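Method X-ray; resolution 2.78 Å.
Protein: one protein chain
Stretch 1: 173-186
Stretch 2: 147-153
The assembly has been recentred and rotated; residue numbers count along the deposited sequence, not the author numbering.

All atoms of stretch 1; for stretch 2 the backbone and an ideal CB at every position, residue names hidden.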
# COMPACT_ATOMS: atom_id res chain seq x y z
N CYS A 173 -0.25 -15.65 -14.82
CA CYS A 173 0.12 -14.29 -15.20
C CYS A 173 -0.46 -13.26 -14.23
O CYS A 173 -1.18 -13.60 -13.29
CB CYS A 173 -0.37 -14.01 -16.61
SG CYS A 173 -2.13 -14.08 -16.74
N ALA A 174 -0.12 -11.99 -14.47
CA ALA A 174 -0.67 -10.89 -13.69
C ALA A 174 -1.71 -10.13 -14.52
O ALA A 174 -1.58 -10.03 -15.74
CB ALA A 174 0.45 -9.96 -13.25
N GLY A 175 -2.73 -9.60 -13.85
CA GLY A 175 -3.73 -8.76 -14.48
C GLY A 175 -3.26 -7.32 -14.56
O GLY A 175 -2.20 -7.00 -14.02
N PRO A 176 -4.04 -6.44 -15.22
CA PRO A 176 -3.66 -5.03 -15.40
C PRO A 176 -3.59 -4.17 -14.13
O PRO A 176 -2.83 -3.20 -14.09
CB PRO A 176 -4.72 -4.50 -16.38
CG PRO A 176 -5.86 -5.40 -16.23
CD PRO A 176 -5.31 -6.75 -15.89
N LEU A 177 -4.34 -4.49 -13.08
CA LEU A 177 -4.26 -3.70 -11.84
C LEU A 177 -2.92 -3.91 -11.15
O LEU A 177 -2.25 -2.95 -10.81
CB LEU A 177 -5.42 -4.02 -10.90
CG LEU A 177 -6.66 -3.15 -11.12
CD1 LEU A 177 -7.17 -3.27 -12.55
CD2 LEU A 177 -7.73 -3.54 -10.12
N LEU A 178 -2.54 -5.17 -10.96
CA LEU A 178 -1.25 -5.52 -10.39
C LEU A 178 -0.18 -4.93 -11.29
O LEU A 178 0.88 -4.51 -10.80
CB LEU A 178 -1.12 -7.05 -10.25
CG LEU A 178 0.05 -7.64 -9.47
CD1 LEU A 178 -0.34 -9.00 -8.93
CD2 LEU A 178 1.32 -7.75 -10.33
N ILE A 179 -0.50 -4.82 -12.59
CA ILE A 179 0.38 -4.15 -13.55
C ILE A 179 0.50 -2.65 -13.29
O ILE A 179 1.61 -2.13 -13.26
CB ILE A 179 -0.05 -4.38 -15.02
CG1 ILE A 179 0.18 -5.83 -15.44
CG2 ILE A 179 0.73 -3.47 -15.94
CD1 ILE A 179 -0.45 -6.19 -16.77
N SER A 180 -0.62 -1.95 -13.11
CA SER A 180 -0.56 -0.52 -12.83
C SER A 180 0.25 -0.28 -11.57
O SER A 180 1.20 0.51 -11.57
CB SER A 180 -1.95 0.08 -12.67
OG SER A 180 -2.76 -0.24 -13.79
N GLU A 181 -0.11 -0.99 -10.50
CA GLU A 181 0.55 -0.84 -9.21
C GLU A 181 2.05 -1.15 -9.32
O GLU A 181 2.86 -0.40 -8.80
CB GLU A 181 -0.10 -1.72 -8.15
CG GLU A 181 0.40 -1.43 -6.72
CD GLU A 181 -0.52 -0.54 -5.89
OE1 GLU A 181 -1.62 -0.18 -6.34
OE2 GLU A 181 -0.14 -0.23 -4.75
N VAL A 182 2.42 -2.24 -9.98
CA VAL A 182 3.85 -2.54 -10.11
C VAL A 182 4.54 -1.47 -10.95
O VAL A 182 5.61 -0.99 -10.58
CB VAL A 182 4.13 -3.94 -10.70
CG1 VAL A 182 3.68 -4.03 -12.15
CG2 VAL A 182 5.60 -4.27 -10.59
N GLU A 183 3.93 -1.08 -12.06
CA GLU A 183 4.50 -0.05 -12.94
C GLU A 183 4.84 1.21 -12.14
O GLU A 183 5.95 1.71 -12.23
CB GLU A 183 3.56 0.30 -14.09
CG GLU A 183 3.72 -0.57 -15.32
CD GLU A 183 2.82 -0.13 -16.47
OE1 GLU A 183 3.00 -0.66 -17.60
OE2 GLU A 183 1.95 0.74 -16.26
N ALA A 184 3.88 1.70 -11.37
CA ALA A 184 4.03 2.94 -10.61
C ALA A 184 5.10 2.83 -9.53
O ALA A 184 6.02 3.64 -9.47
CB ALA A 184 2.72 3.33 -9.98
N LEU A 185 4.98 1.82 -8.68
CA LEU A 185 5.95 1.64 -7.61
C LEU A 185 7.35 1.49 -8.17
O LEU A 185 8.25 2.25 -7.78
CB LEU A 185 5.60 0.43 -6.73
CG LEU A 185 4.39 0.53 -5.81
CD1 LEU A 185 4.48 -0.59 -4.81
CD2 LEU A 185 4.30 1.86 -5.08
N SER A 186 7.54 0.54 -9.08
CA SER A 186 8.87 0.22 -9.58
C SER A 186 9.41 1.28 -10.54
O SER A 186 10.62 1.47 -10.60
CB SER A 186 8.90 -1.15 -10.25
OG SER A 186 8.08 -1.17 -11.40
N UNK A 147 -4.53 -18.77 -14.89
CA UNK A 147 -4.72 -18.03 -13.64
C UNK A 147 -4.18 -16.62 -13.78
O UNK A 147 -3.05 -16.44 -14.23
CB UNK A 147 -4.04 -18.75 -12.47
N UNK A 148 -4.98 -15.64 -13.38
CA UNK A 148 -4.60 -14.24 -13.44
C UNK A 148 -4.58 -13.64 -12.03
O UNK A 148 -5.64 -13.42 -11.44
CB UNK A 148 -5.56 -13.46 -14.35
N UNK A 149 -3.38 -13.42 -11.49
CA UNK A 149 -3.23 -12.73 -10.21
C UNK A 149 -3.35 -11.25 -10.44
O UNK A 149 -2.41 -10.60 -10.89
CB UNK A 149 -1.90 -13.07 -9.54
N UNK A 150 -4.51 -10.71 -10.10
CA UNK A 150 -4.81 -9.30 -10.27
C UNK A 150 -5.10 -8.65 -8.91
O UNK A 150 -5.94 -7.76 -8.83
CB UNK A 150 -6.00 -9.12 -11.22
N UNK A 151 -4.38 -9.08 -7.87
CA UNK A 151 -4.67 -8.67 -6.48
C UNK A 151 -3.43 -8.26 -5.64
O UNK A 151 -3.07 -8.94 -4.65
CB UNK A 151 -5.38 -9.82 -5.77
N UNK A 152 -2.80 -7.14 -6.01
CA UNK A 152 -1.58 -6.68 -5.33
C UNK A 152 -1.76 -6.49 -3.81
O UNK A 152 -0.82 -6.74 -3.04
CB UNK A 152 -1.12 -5.36 -5.95
N UNK A 153 -2.93 -6.03 -3.37
CA UNK A 153 -3.18 -5.86 -1.93
C UNK A 153 -3.09 -7.17 -1.13
O UNK A 153 -3.05 -7.14 0.10
CB UNK A 153 -4.56 -5.24 -1.72

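Position 147 lies in an extended strand beside Cys173, and its carbonyl O accepts a hydrogen bond from Cys173 N at 3.0 Å. Its CA-to-CB bond points sideways, so stretch 1 sets few limits and many side chains would fit. The residue is Phe147, whose nearest ring atom, CD2, stays 5.2 Å from Cys173 O.

Position 148 pairs with Cys173 in a parallel bridge, and the two side chains share a face of the sheet. The ideal CB is 4.2 Å from Cys173 SG. A small or medium apolar group suits this place, and beta-branched types favour such extended angles. It is Val148: CG2 packs 3.7 Å from Cys173 SG, while CG1 reaches to 3.4 Å from Gly175 N.

Position 149 continues the ladder opposite Ala174, with its CB on the other face. Its backbone is held twice, N donating to Cys173 O (2.8 Å) and O accepting from Gly175 N (3.1 Å). The ideal CB is 4.4 Å from Leu178 CD1, so an apolar side chain is expected, and several would serve. Met149 places CG 3.7 Å from Leu178 CD1, and its end then leads away from stretch 1.

Position 150 stands beside Gly175, the N-cap of the helix. Because Gly175 has no side chain, it cannot supply a capping group itself, and the amide of Leu177 finds no acceptor within the helix. A short side chain with an acceptor two bonds beyond CB, Asp or Asn, could meet that need; a negative charge also suits a helix N-terminus. Asp150 swings its end nearer, and OD1 accepts from Leu177 N at 2.9 Å. The absent side chain matters: an ideal CB on Gly175 would lie 2.4 Å from Asp150 OD1, a clash.

At position 151 CA-to-CB points away and stretch 1 offers nothing within 5.5 Å of the ideal CB, so it makes no demand; the residue is Ala151.

Position 152 points toward the helix, its ideal CB 4.3 Å from Glu181 CG and 4.4 Å from Leu178 CG. Leu185 lies farther along the same side, so a long apolar or aromatic group could span the groove. Phe152 does so: Glu181 CG sits over one ring face, 3.7 Å from the ring centroid in a CH-pi contact, Leu178 CG lies at the edge, and Leu185 CD1 is 3.9 Å from Phe152 CZ.

Position 153 points sideways, beyond contact, and stretch 1 leaves its choice free. It is Ala153.

Stretch 2 (147-153) FVMDAFA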
# COMPACT_ATOMS: atom_id res chain seq x y z
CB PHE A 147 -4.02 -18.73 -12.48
CG PHE A 147 -4.12 -17.99 -11.17
CD1 PHE A 147 -5.36 -17.73 -10.62
CD2 PHE A 147 -2.98 -17.56 -10.50
CE1 PHE A 147 -5.48 -17.06 -9.42
CE2 PHE A 147 -3.09 -16.89 -9.30
CZ PHE A 147 -4.34 -16.64 -8.76
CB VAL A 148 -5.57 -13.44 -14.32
CG1 VAL A 148 -5.09 -12.02 -14.49
CG2 VAL A 148 -5.70 -14.09 -15.66
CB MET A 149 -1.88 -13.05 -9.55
CG MET A 149 -1.65 -12.37 -8.18
SD MET A 149 -3.08 -12.42 -7.08
CE MET A 149 -2.31 -12.23 -5.48
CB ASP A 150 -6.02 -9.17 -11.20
CG ASP A 150 -6.24 -7.76 -11.71
OD1 ASP A 150 -5.26 -7.10 -12.12
OD2 ASP A 150 -7.42 -7.33 -11.71
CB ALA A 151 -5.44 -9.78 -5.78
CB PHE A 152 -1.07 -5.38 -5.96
CG PHE A 152 0.25 -4.90 -5.39
CD1 PHE A 152 1.46 -5.35 -5.92
CD2 PHE A 152 0.29 -4.00 -4.35
CE1 PHE A 152 2.67 -4.93 -5.41
CE2 PHE A 152 1.50 -3.57 -3.83
CZ PHE A 152 2.70 -4.03 -4.36
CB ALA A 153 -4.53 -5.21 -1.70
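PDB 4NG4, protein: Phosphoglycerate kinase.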